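Local coordinates for protein polyketide Synthase III (Ectocarpus siliculosus, PDB 4B0N) that takes part in making phlorotannin monomers as a type III polyketide synthase, probably by transferring acyl groups, at residues A[42-48]-A[249-255]; A[128-133]-A[170-174]; A[155-161]-A[184-190]; A[198-202]-A[406-410]; A[220-224]-A[365-369]. The contacts are given in a common frame with arbitrary orientation. Numbering follows the deposited sequence.

From the N terminus, contact 1 closes a loop of 200 residues, pairing strand 42-51 with strand 245-255. Contacts 2 and 3 lie wholly within that loop and cross each other: helix 121-146 meets helix 170-177, and this second helix joins the two parallel strands that contact 3 pairs. Contact 4 opens on helix 196-210 and closes near the C terminus on strand 405-413, so it crosses contact 1 and binds the N-terminal to the C-terminal half. Contact 5, from strand 215-223 to the turn at 365-369, lies within contact 4's span, also crosses contact 1 and borders the arachidonic acid.

Contact 1 (A[42-48]-A[249-255]); sequences YPVIAGM and AAVLKGA
Two antiparallel strands pair here, with a beta bulge at Ala-46 and Gly-47 opposite Val-251, in the N-terminal five-stranded sheet of this thiolase-like fold. Segment 42-48 lies on the outer strand of the five, 249-255 on its neighbour; their axes approach to 4.5 Å at 139°. Hydrogen bonds run from Tyr-42 N to Ala-255 O and Ala-255 N to Tyr-42 O (both 2.9 Å), Val-44 N to Lys-253 O (2.8 Å) and Lys-253 N to Val-44 O (2.9 Å). Pro-43, lacking an amide hydrogen, suits a non-hydrogen-bonded site opposite Gly-254; its backbone also bonds to Ile-267. Beyond Ile-45 the register slips by one: Ala-46 turns helical (phi/psi -85/-30), and the bonds Ala-46 N to Val-251 O and Val-251 N to Gly-47 O are each 2.8 Å. Pro-43, Ile-45, Met-48, Ala-250 and Leu-252 form an apolar face toward helices 196-210 and 369-385. On Val-44's face, Lys-253 (chi1 p, then t) has CE 3.9 Å from Val-44 CB and CD 4.0 Å from Ala-46 CB.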
# COMPACT_ATOMS: atom_id res chain seq x y z
N TYR A 42 -2.18 24.54 -4.98
CA TYR A 42 -1.33 23.99 -3.93
C TYR A 42 -2.11 23.07 -2.99
O TYR A 42 -3.26 23.36 -2.67
CB TYR A 42 -0.70 25.12 -3.12
CG TYR A 42 0.27 26.00 -3.89
CD1 TYR A 42 1.59 25.61 -4.09
CD2 TYR A 42 -0.14 27.24 -4.39
CE1 TYR A 42 2.48 26.41 -4.78
CE2 TYR A 42 0.74 28.05 -5.09
CZ TYR A 42 2.05 27.63 -5.28
OH TYR A 42 2.93 28.43 -5.97
N PRO A 43 -1.48 21.97 -2.54
CA PRO A 43 -2.12 21.14 -1.51
C PRO A 43 -1.97 21.74 -0.12
O PRO A 43 -0.88 22.15 0.28
CB PRO A 43 -1.37 19.80 -1.62
CG PRO A 43 -0.06 20.13 -2.22
CD PRO A 43 -0.24 21.37 -3.06
N VAL A 44 -3.09 21.79 0.61
CA VAL A 44 -3.11 22.34 1.97
C VAL A 44 -3.80 21.37 2.92
O VAL A 44 -4.83 20.77 2.58
CB VAL A 44 -3.86 23.70 2.04
CG1 VAL A 44 -3.68 24.33 3.42
CG2 VAL A 44 -3.39 24.66 0.97
N ILE A 45 -3.23 21.22 4.12
CA ILE A 45 -3.88 20.48 5.20
C ILE A 45 -5.01 21.34 5.78
O ILE A 45 -4.76 22.34 6.46
CB ILE A 45 -2.86 20.07 6.29
CG1 ILE A 45 -1.81 19.11 5.71
CG2 ILE A 45 -3.57 19.42 7.47
CD1 ILE A 45 -0.51 19.06 6.48
N ALA A 46 -6.24 20.95 5.48
CA ALA A 46 -7.43 21.68 5.91
C ALA A 46 -7.89 21.31 7.33
O ALA A 46 -8.45 22.13 8.05
CB ALA A 46 -8.57 21.49 4.92
N GLY A 47 -7.63 20.06 7.72
CA GLY A 47 -7.95 19.59 9.05
C GLY A 47 -7.00 18.50 9.49
O GLY A 47 -6.56 17.68 8.67
N MET A 48 -6.67 18.49 10.77
CA MET A 48 -5.76 17.50 11.33
C MET A 48 -6.22 17.07 12.72
O MET A 48 -6.68 17.90 13.51
CB MET A 48 -4.33 18.06 11.38
CG MET A 48 -3.28 17.10 11.91
SD MET A 48 -1.60 17.56 11.45
CE MET A 48 -1.49 16.81 9.82
N ALA A 249 -4.58 11.76 11.49
CA ALA A 249 -5.24 11.93 10.20
C ALA A 249 -5.11 13.36 9.68
O ALA A 249 -4.92 14.30 10.46
CB ALA A 249 -6.70 11.52 10.30
N ALA A 250 -5.22 13.51 8.37
CA ALA A 250 -5.12 14.81 7.72
C ALA A 250 -6.06 14.89 6.52
O ALA A 250 -6.10 13.97 5.69
CB ALA A 250 -3.69 15.09 7.29
N VAL A 251 -6.82 15.97 6.45
CA VAL A 251 -7.66 16.24 5.29
C VAL A 251 -6.91 17.22 4.39
O VAL A 251 -6.30 18.17 4.87
CB VAL A 251 -9.04 16.82 5.68
CG1 VAL A 251 -9.95 16.89 4.46
CG2 VAL A 251 -9.68 15.97 6.77
N LEU A 252 -6.96 16.97 3.09
CA LEU A 252 -6.20 17.76 2.14
C LEU A 252 -7.06 18.38 1.06
O LEU A 252 -7.88 17.71 0.43
CB LEU A 252 -5.08 16.92 1.53
CG LEU A 252 -3.84 16.89 2.43
CD1 LEU A 252 -3.38 15.47 2.70
CD2 LEU A 252 -2.72 17.74 1.86
N LYS A 253 -6.87 19.69 0.87
CA LYS A 253 -7.55 20.45 -0.17
C LYS A 253 -6.54 21.00 -1.19
O LYS A 253 -5.35 21.11 -0.89
CB LYS A 253 -8.36 21.60 0.44
CG LYS A 253 -7.54 22.63 1.21
CD LYS A 253 -8.39 23.80 1.66
CE LYS A 253 -7.59 24.74 2.54
NZ LYS A 253 -8.37 25.94 2.93
N GLY A 254 -7.03 21.32 -2.38
CA GLY A 254 -6.24 21.98 -3.42
C GLY A 254 -6.72 23.40 -3.63
O GLY A 254 -7.78 23.62 -4.23
N ALA A 255 -5.94 24.37 -3.16
CA ALA A 255 -6.36 25.77 -3.17
C ALA A 255 -5.48 26.66 -4.03
O ALA A 255 -4.28 26.40 -4.19
CB ALA A 255 -6.41 26.29 -1.74

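Contact 2 (A[128-133]-A[170-174]); sequences FKEKAV and LDCEL
This is helix-to-helix packing on one face of the N-terminal sheet of the thiolase-like fold: helix 121-146 lies beside helix 170-177, the crossover helix of the beta-alpha-beta unit between strands 154-161 and 185-190. The axes of the two short helical segments come within 10.8 Å and cross at -40°, so they run roughly the same way, and the wide gap is bridged by side chains, with Val-133 and Leu-170 the closest pair of CA atoms at 6.5 Å. Leu-170, in the m,t rotamer, reaches out with both methyls: its CD1 lies 3.7 Å from CE1 at the edge of the Phe-128 ring (chi1 t), and its CD2 lies 3.9 Å from Ala-132 CB and 3.8 Å from Val-133 CG2. Alanine is small enough to let the leucine come close to the helix backbone, and the branched valine, chi1 t, fills the space beside it. Underneath, Phe-128 and Leu-170 also pack on strand 215-223. Toward the solvent the chemistry turns polar. Lys-129 is stretched out with all four chi angles t, and Glu-173 folds with chi1 and chi2 both m. Their charges form a long salt bridge, with Lys-129 NZ 3.9 Å from Glu-173 OE2. The glutamate's aliphatic part also serves the packing, since its CG sits 3.8 Å from Val-133 CG2.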
# COMPACT_ATOMS: atom_id res chain seq x y z
N PHE A 128 -5.52 -6.23 15.74
CA PHE A 128 -5.28 -4.94 15.11
C PHE A 128 -6.59 -4.33 14.65
O PHE A 128 -6.88 -3.17 14.95
CB PHE A 128 -4.31 -5.07 13.93
CG PHE A 128 -4.05 -3.78 13.22
CD1 PHE A 128 -4.89 -3.35 12.19
CD2 PHE A 128 -2.97 -2.98 13.58
CE1 PHE A 128 -4.66 -2.14 11.55
CE2 PHE A 128 -2.74 -1.77 12.94
CZ PHE A 128 -3.58 -1.35 11.92
N LYS A 129 -7.39 -5.12 13.93
CA LYS A 129 -8.70 -4.69 13.45
C LYS A 129 -9.60 -4.28 14.61
O LYS A 129 -10.22 -3.22 14.58
CB LYS A 129 -9.38 -5.80 12.64
CG LYS A 129 -10.71 -5.40 12.04
CD LYS A 129 -11.33 -6.54 11.26
CE LYS A 129 -12.79 -6.25 10.93
NZ LYS A 129 -13.41 -7.39 10.20
N GLU A 130 -9.64 -5.13 15.64
CA GLU A 130 -10.50 -4.94 16.81
C GLU A 130 -10.28 -3.59 17.50
O GLU A 130 -11.23 -3.01 18.05
CB GLU A 130 -10.28 -6.08 17.81
CG GLU A 130 -11.32 -6.13 18.93
CD GLU A 130 -10.78 -6.75 20.21
OE1 GLU A 130 -10.01 -7.73 20.13
OE2 GLU A 130 -11.13 -6.24 21.29
N LYS A 131 -9.05 -3.10 17.48
CA LYS A 131 -8.69 -1.90 18.22
C LYS A 131 -8.49 -0.67 17.34
O LYS A 131 -8.69 0.46 17.80
CB LYS A 131 -7.44 -2.15 19.07
CG LYS A 131 -7.62 -3.18 20.19
CD LYS A 131 -8.29 -2.58 21.42
CE LYS A 131 -8.46 -3.62 22.51
NZ LYS A 131 -8.96 -3.01 23.77
N ALA A 132 -8.10 -0.88 16.08
CA ALA A 132 -7.87 0.22 15.15
C ALA A 132 -9.18 0.87 14.67
O ALA A 132 -9.28 2.09 14.64
CB ALA A 132 -7.04 -0.24 13.96
N VAL A 133 -10.17 0.04 14.32
CA VAL A 133 -11.47 0.52 13.82
C VAL A 133 -12.05 1.67 14.65
O VAL A 133 -12.40 2.71 14.09
CB VAL A 133 -12.49 -0.64 13.63
CG1 VAL A 133 -13.89 -0.10 13.41
CG2 VAL A 133 -12.08 -1.53 12.47
N LEU A 170 -9.25 -1.42 6.76
CA LEU A 170 -9.81 -0.33 7.57
C LEU A 170 -10.55 0.71 6.73
O LEU A 170 -11.49 1.34 7.21
CB LEU A 170 -8.71 0.36 8.38
CG LEU A 170 -7.98 -0.43 9.46
CD1 LEU A 170 -6.78 0.36 9.94
CD2 LEU A 170 -8.89 -0.79 10.62
N ASP A 171 -10.11 0.88 5.48
CA ASP A 171 -10.79 1.73 4.51
C ASP A 171 -12.26 1.35 4.38
O ASP A 171 -13.14 2.21 4.40
CB ASP A 171 -10.08 1.68 3.15
CG ASP A 171 -9.86 0.26 2.65
OD1 ASP A 171 -10.00 -0.70 3.43
OD2 ASP A 171 -9.53 0.10 1.45
N CYS A 172 -12.53 0.04 4.27
CA CYS A 172 -13.88 -0.48 4.19
C CYS A 172 -14.67 -0.24 5.47
O CYS A 172 -15.90 -0.12 5.44
CB CYS A 172 -13.85 -1.98 3.90
SG CYS A 172 -13.45 -2.41 2.19
N GLU A 173 -13.97 -0.18 6.60
CA GLU A 173 -14.60 0.04 7.89
C GLU A 173 -14.97 1.51 8.09
O GLU A 173 -16.02 1.82 8.66
CB GLU A 173 -13.70 -0.45 9.03
CG GLU A 173 -13.34 -1.93 8.96
CD GLU A 173 -14.53 -2.86 9.18
OE1 GLU A 173 -15.46 -2.49 9.93
OE2 GLU A 173 -14.52 -3.97 8.61
N LEU A 174 -14.12 2.40 7.60
CA LEU A 174 -14.35 3.85 7.67
C LEU A 174 -15.51 4.33 6.81
O LEU A 174 -16.16 5.32 7.14
CB LEU A 174 -13.08 4.61 7.30
CG LEU A 174 -11.92 4.57 8.29
CD1 LEU A 174 -10.67 5.13 7.63
CD2 LEU A 174 -12.26 5.32 9.57

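Contact 3 (A[155-161]-A[184-190]); sequences SKLVVVS and VDRTLIG
Six backbone hydrogen bonds fasten strand 155-161 to segment 184-190 in parallel register. Asp-185 N donates to Ser-155 O (2.9 Å) and Leu-157 N to Asp-185 O (2.7 Å); Thr-187 N then meets Leu-157 O (2.9 Å), Val-159 N meets Thr-187 O (3.0 Å), Ile-189 N meets Val-159 O (2.9 Å), and Ser-161 N meets Ile-189 O (3.1 Å). The segment axes lie 4.6 Å apart at 11°, as expected within a beta-alpha-beta unit. Beta-branched Val-158, Val-159, Val-160, Thr-187 and Ile-189 suit the extended backbone; Val-159 CB lies 3.7 Å from Leu-188 CD2, and Val-158 CG1 3.8 Å from Ile-189 CD1 toward helix 196-210. Arg-186 (chi1 p) swings away to a salt bridge with Asp-171 and a hydrogen bond to Pro-402 of the second subunit. Leu-188 and Gly-190 line a pocket holding malonic acid, probably from the crystallisation liquor. Because backbone atoms of both also hydrogen-bond to the second subunit, the edge strand is partly satisfied across the dimer interface.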
# COMPACT_ATOMS: atom_id res chain seq x y z
N SER A 155 -13.61 12.52 -0.96
CA SER A 155 -13.63 11.81 -2.24
C SER A 155 -12.59 10.69 -2.29
O SER A 155 -12.77 9.69 -2.99
CB SER A 155 -13.39 12.78 -3.39
OG SER A 155 -14.35 13.82 -3.40
N LYS A 156 -11.50 10.89 -1.55
CA LYS A 156 -10.38 9.95 -1.54
C LYS A 156 -10.00 9.58 -0.11
O LYS A 156 -9.92 10.44 0.77
CB LYS A 156 -9.18 10.56 -2.27
CG LYS A 156 -8.19 9.53 -2.77
CD LYS A 156 -6.78 10.09 -2.87
CE LYS A 156 -5.85 9.09 -3.53
NZ LYS A 156 -4.42 9.39 -3.24
N LEU A 157 -9.75 8.29 0.10
CA LEU A 157 -9.34 7.78 1.40
C LEU A 157 -8.04 6.99 1.28
O LEU A 157 -7.94 6.06 0.47
CB LEU A 157 -10.45 6.92 2.02
CG LEU A 157 -10.21 6.18 3.34
CD1 LEU A 157 -9.88 7.14 4.48
CD2 LEU A 157 -11.45 5.36 3.68
N VAL A 158 -7.05 7.38 2.06
CA VAL A 158 -5.77 6.70 2.07
C VAL A 158 -5.43 6.26 3.49
O VAL A 158 -5.29 7.10 4.38
CB VAL A 158 -4.64 7.59 1.50
CG1 VAL A 158 -3.30 6.89 1.60
CG2 VAL A 158 -4.94 7.98 0.06
N VAL A 159 -5.34 4.95 3.69
CA VAL A 159 -4.94 4.38 4.97
C VAL A 159 -3.49 3.90 4.88
O VAL A 159 -3.09 3.31 3.88
CB VAL A 159 -5.87 3.22 5.41
CG1 VAL A 159 -5.38 2.57 6.69
CG2 VAL A 159 -7.30 3.72 5.58
N VAL A 160 -2.72 4.17 5.93
CA VAL A 160 -1.31 3.83 5.99
C VAL A 160 -1.00 3.03 7.26
O VAL A 160 -1.33 3.47 8.36
CB VAL A 160 -0.43 5.10 5.95
CG1 VAL A 160 1.01 4.79 6.31
CG2 VAL A 160 -0.51 5.77 4.58
N SER A 161 -0.39 1.86 7.09
CA SER A 161 0.04 1.04 8.22
C SER A 161 1.08 -0.01 7.83
O SER A 161 1.01 -0.60 6.76
CB SER A 161 -1.16 0.34 8.88
OG SER A 161 -0.81 -0.16 10.16
N VAL A 184 -15.95 6.33 -2.99
CA VAL A 184 -14.67 6.90 -2.53
C VAL A 184 -13.46 6.15 -3.09
O VAL A 184 -13.41 4.91 -3.09
CB VAL A 184 -14.61 7.05 -0.98
CG1 VAL A 184 -14.84 5.72 -0.28
CG2 VAL A 184 -13.30 7.66 -0.53
N ASP A 185 -12.50 6.92 -3.61
CA ASP A 185 -11.23 6.41 -4.10
C ASP A 185 -10.40 5.96 -2.90
O ASP A 185 -9.96 6.79 -2.10
CB ASP A 185 -10.52 7.52 -4.89
CG ASP A 185 -9.14 7.12 -5.41
OD1 ASP A 185 -8.53 6.15 -4.90
OD2 ASP A 185 -8.65 7.79 -6.35
N ARG A 186 -10.20 4.65 -2.75
CA ARG A 186 -9.45 4.12 -1.61
C ARG A 186 -8.09 3.50 -1.97
O ARG A 186 -7.94 2.88 -3.02
CB ARG A 186 -10.30 3.17 -0.75
CG ARG A 186 -11.02 2.04 -1.47
CD ARG A 186 -12.00 1.37 -0.51
NE ARG A 186 -12.62 0.16 -1.04
CZ ARG A 186 -12.18 -1.08 -0.83
NH1 ARG A 186 -11.10 -1.31 -0.09
NH2 ARG A 186 -12.83 -2.11 -1.36
N THR A 187 -7.12 3.70 -1.09
CA THR A 187 -5.77 3.16 -1.27
C THR A 187 -5.18 2.73 0.08
O THR A 187 -5.27 3.47 1.06
CB THR A 187 -4.84 4.17 -1.98
OG1 THR A 187 -5.43 4.59 -3.21
CG2 THR A 187 -3.47 3.57 -2.27
N LEU A 188 -4.59 1.54 0.10
CA LEU A 188 -3.90 1.04 1.28
C LEU A 188 -2.39 0.99 1.06
O LEU A 188 -1.89 0.17 0.28
CB LEU A 188 -4.45 -0.33 1.68
CG LEU A 188 -5.94 -0.44 2.05
CD1 LEU A 188 -6.41 -1.89 2.00
CD2 LEU A 188 -6.22 0.16 3.42
N ILE A 189 -1.67 1.88 1.74
CA ILE A 189 -0.21 1.92 1.71
C ILE A 189 0.34 1.12 2.88
O ILE A 189 0.21 1.52 4.04
CB ILE A 189 0.34 3.37 1.76
CG1 ILE A 189 -0.17 4.18 0.57
CG2 ILE A 189 1.87 3.36 1.79
CD1 ILE A 189 0.19 5.65 0.63
N GLY A 190 0.95 -0.02 2.57
CA GLY A 190 1.41 -0.95 3.60
C GLY A 190 2.91 -1.23 3.60
O GLY A 190 3.56 -1.21 2.55

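Contact 4 (A[198-202]-A[406-410]); sequences MNGFR and AEGIL
Met-198 lies over the strand at Glu-407 to Ile-409, its CB pointing at it. With chi angles m, m and p the side chain curls across the backbone: CG is 3.4 Å from Glu-407 O, and SD is 4.0 Å from both Gly-408 CA and Ile-409 CG1. A flexible methionine can follow this uneven surface, its sulfur resting over the bare backbone at Gly-408. One turn on, Ile-409 CD1 approaches the Phe-201 ring obliquely (chi1 -91°, between wells), 4.3 Å from Phe-201 CD2. Arg-202 reaches the other end of the overlap: its NH2 is 3.3 Å from Glu-407 CG and forms a long salt bridge, 3.9 Å, to Glu-407 OE2. Both charges have closer partners nearby, Arg-202 in the carbonyl of His-271 and Glu-407 in the hydroxyl of Ser-401. Helix and strand segments cross at 48° with axes 8.5 Å apart. Helix 196-210 thus packs on the C-terminal sheet through strand 405-413, which is flanked by strands 265-274 and 394-401, while Phe-201 also touches Leu-252 and Ile-45 of the N-terminal sheet: the buried helix is sandwiched between two sheets, as in the layered thiolase fold.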
# COMPACT_ATOMS: atom_id res chain seq x y z
N MET A 198 4.70 10.46 4.73
CA MET A 198 5.18 11.26 3.62
C MET A 198 4.65 10.70 2.30
O MET A 198 4.27 11.46 1.40
CB MET A 198 6.72 11.32 3.61
CG MET A 198 7.36 11.70 4.94
SD MET A 198 7.23 13.44 5.40
CE MET A 198 5.68 13.47 6.29
N ASN A 199 4.61 9.38 2.19
CA ASN A 199 4.09 8.70 1.00
C ASN A 199 2.60 8.94 0.86
O ASN A 199 2.10 9.17 -0.24
CB ASN A 199 4.40 7.20 1.04
CG ASN A 199 5.88 6.91 1.18
OD1 ASN A 199 6.56 6.60 0.20
ND2 ASN A 199 6.40 7.03 2.40
N GLY A 200 1.90 8.88 1.99
CA GLY A 200 0.47 9.19 2.05
C GLY A 200 0.19 10.62 1.66
O GLY A 200 -0.74 10.89 0.89
N PHE A 201 0.99 11.55 2.18
CA PHE A 201 0.89 12.96 1.81
C PHE A 201 1.06 13.17 0.31
O PHE A 201 0.24 13.85 -0.31
CB PHE A 201 1.88 13.82 2.60
CG PHE A 201 1.33 14.38 3.89
CD1 PHE A 201 0.13 15.08 3.90
CD2 PHE A 201 2.02 14.22 5.08
CE1 PHE A 201 -0.38 15.60 5.08
CE2 PHE A 201 1.51 14.73 6.27
CZ PHE A 201 0.31 15.42 6.27
N ARG A 202 2.09 12.57 -0.27
CA ARG A 202 2.35 12.66 -1.71
C ARG A 202 1.16 12.18 -2.52
O ARG A 202 0.72 12.86 -3.45
CB ARG A 202 3.58 11.86 -2.10
CG ARG A 202 4.90 12.48 -1.69
CD ARG A 202 6.04 11.86 -2.46
NE ARG A 202 7.33 12.13 -1.83
CZ ARG A 202 7.92 11.31 -0.96
NH1 ARG A 202 7.35 10.17 -0.61
NH2 ARG A 202 9.09 11.65 -0.44
N ALA A 406 15.25 8.71 2.50
CA ALA A 406 14.79 9.89 3.21
C ALA A 406 13.55 10.44 2.51
O ALA A 406 13.53 10.60 1.29
CB ALA A 406 15.89 10.93 3.28
N GLU A 407 12.51 10.70 3.30
CA GLU A 407 11.22 11.15 2.78
C GLU A 407 10.80 12.44 3.46
O GLU A 407 10.65 12.48 4.69
CB GLU A 407 10.16 10.08 3.01
CG GLU A 407 9.76 9.29 1.76
CD GLU A 407 10.86 8.37 1.25
OE1 GLU A 407 11.54 7.73 2.08
OE2 GLU A 407 11.02 8.28 0.02
N GLY A 408 10.61 13.50 2.68
CA GLY A 408 10.29 14.81 3.24
C GLY A 408 9.29 15.64 2.47
O GLY A 408 8.99 15.36 1.31
N ILE A 409 8.76 16.67 3.14
CA ILE A 409 7.83 17.63 2.54
C ILE A 409 8.21 19.06 2.94
O ILE A 409 8.80 19.29 4.00
CB ILE A 409 6.36 17.36 2.93
CG1 ILE A 409 6.21 17.18 4.44
CG2 ILE A 409 5.82 16.15 2.16
CD1 ILE A 409 4.83 17.46 4.98
N LEU A 410 7.87 20.02 2.08
CA LEU A 410 8.18 21.43 2.31
C LEU A 410 6.92 22.27 2.45
O LEU A 410 6.07 22.28 1.55
CB LEU A 410 9.09 21.98 1.20
CG LEU A 410 9.50 23.46 1.21
CD1 LEU A 410 10.23 23.85 2.48
CD2 LEU A 410 10.36 23.77 -0.01

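Contact 5 (A[220-224]-A[365-369]); sequences CVELS and MLSPS. With ACD (arachidonic acid), chain D.
Part of the wall of the arachidonic acid pocket is built here, where segment 220-224, on strand 215-223, meets the turn leading into helix 369-385. The central link is Glu-222, whose chi1 of -133° lies between wells: its OE1 accepts a 2.6 Å hydrogen bond from Ser-367 OG and a weak one, 3.5 Å, from Ser-367 N. A carboxylate suits this buried spot because its other oxygen, OE2, is also satisfied, by the hydroxyls of Ser-161 and Thr-163 and the amide of Ser-162. Glu-222 CB sits 3.1 Å from Met-365 O, and its CG 3.5 Å from Leu-366 CD2. Leu-366 has a positive phi (72/-119), after which a type I turn runs to Ser-369, closed by Ser-369 N to Leu-366 O at 3.3 Å. Ser-367 and Pro-368 are the turn's two central residues; Pro-368 CD packs 4.0 Å from Cys-220 CB, and Cys-220 SG meets Ser-367 CB at 3.8 Å. The ligand touches both segments, with Leu-366 CD2 3.4 Å from C5 of the fatty acid and Ser-224 O 3.3 Å from its C14. A pocket lined by both halves of the chain is typical of the thiolase-like fold of chalcone synthase relatives.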
# COMPACT_ATOMS: atom_id res chain seq x y z
N CYS A 220 -2.85 7.81 9.08
CA CYS A 220 -1.83 6.90 9.56
C CYS A 220 -2.27 6.25 10.86
O CYS A 220 -2.63 6.93 11.83
CB CYS A 220 -0.50 7.63 9.76
SG CYS A 220 0.23 8.16 8.20
N VAL A 221 -2.26 4.92 10.87
CA VAL A 221 -2.63 4.16 12.05
C VAL A 221 -1.56 3.12 12.30
O VAL A 221 -1.04 2.51 11.36
CB VAL A 221 -4.02 3.49 11.89
CG1 VAL A 221 -4.04 2.53 10.71
CG2 VAL A 221 -4.42 2.78 13.18
N GLU A 222 -1.21 2.95 13.57
CA GLU A 222 -0.17 2.01 13.94
C GLU A 222 -0.41 1.42 15.32
O GLU A 222 -0.74 2.14 16.27
CB GLU A 222 1.19 2.70 13.89
CG GLU A 222 2.24 1.89 13.16
CD GLU A 222 2.09 1.94 11.65
OE1 GLU A 222 2.16 3.04 11.07
OE2 GLU A 222 1.91 0.86 11.04
N LEU A 223 -0.26 0.10 15.42
CA LEU A 223 -0.39 -0.62 16.68
C LEU A 223 0.73 -1.64 16.82
O LEU A 223 0.55 -2.81 16.50
CB LEU A 223 -1.75 -1.33 16.77
CG LEU A 223 -3.01 -0.58 17.19
CD1 LEU A 223 -3.58 0.28 16.07
CD2 LEU A 223 -4.04 -1.60 17.63
N SER A 224 1.89 -1.18 17.29
CA SER A 224 3.02 -2.08 17.54
C SER A 224 2.87 -2.89 18.84
O SER A 224 3.67 -3.78 19.11
CB SER A 224 4.35 -1.32 17.50
OG SER A 224 4.31 -0.12 18.25
N MET A 365 5.68 5.97 17.33
CA MET A 365 4.44 5.36 16.85
C MET A 365 4.53 4.98 15.37
O MET A 365 3.52 4.62 14.77
CB MET A 365 3.27 6.33 17.03
CG MET A 365 3.05 6.81 18.45
SD MET A 365 2.30 8.45 18.39
CE MET A 365 1.18 8.32 19.76
N LEU A 366 5.73 5.04 14.81
CA LEU A 366 5.95 4.79 13.38
C LEU A 366 5.40 5.94 12.51
O LEU A 366 5.83 7.09 12.66
CB LEU A 366 5.38 3.43 12.94
CG LEU A 366 5.97 2.12 13.47
CD1 LEU A 366 5.56 1.82 14.90
CD2 LEU A 366 5.54 0.98 12.57
N SER A 367 4.45 5.61 11.64
CA SER A 367 3.94 6.56 10.63
C SER A 367 3.38 7.88 11.17
O SER A 367 3.79 8.95 10.70
CB SER A 367 2.89 5.88 9.73
OG SER A 367 3.29 4.57 9.37
N PRO A 368 2.46 7.82 12.15
CA PRO A 368 1.85 9.07 12.62
C PRO A 368 2.79 10.00 13.40
O PRO A 368 2.48 11.18 13.56
CB PRO A 368 0.71 8.59 13.53
CG PRO A 368 1.14 7.25 13.99
CD PRO A 368 1.88 6.65 12.83
N SER A 369 3.92 9.48 13.87
CA SER A 369 4.84 10.25 14.73
C SER A 369 5.19 11.61 14.15
O SER A 369 5.17 12.61 14.87
CB SER A 369 6.11 9.44 15.01
OG SER A 369 5.79 8.24 15.69
C1 ACD D . 11.51 1.68 11.99
C2 ACD D . 10.54 1.00 11.05
C3 ACD D . 9.31 0.52 11.82
C4 ACD D . 8.78 -0.78 11.24
C5 ACD D . 7.86 -1.45 12.24
C6 ACD D . 7.30 -2.62 11.97
C7 ACD D . 6.37 -3.26 12.98
C8 ACD D . 7.14 -4.05 14.01
C9 ACD D . 6.61 -4.23 15.22
C10 ACD D . 7.34 -5.02 16.27
C11 ACD D . 7.67 -4.15 17.45
C12 ACD D . 7.38 -4.56 18.69
C13 ACD D . 7.72 -3.67 19.86
C14 ACD D . 6.53 -3.53 20.79
C15 ACD D . 6.58 -2.65 21.78
C16 ACD D . 5.42 -2.48 22.73
C17 ACD D . 5.62 -3.40 23.93
C18 ACD D . 5.99 -2.63 25.19
C19 ACD D . 7.05 -3.40 25.97
C20 ACD D . 7.25 -2.81 27.35
O1 ACD D . 12.00 2.78 11.66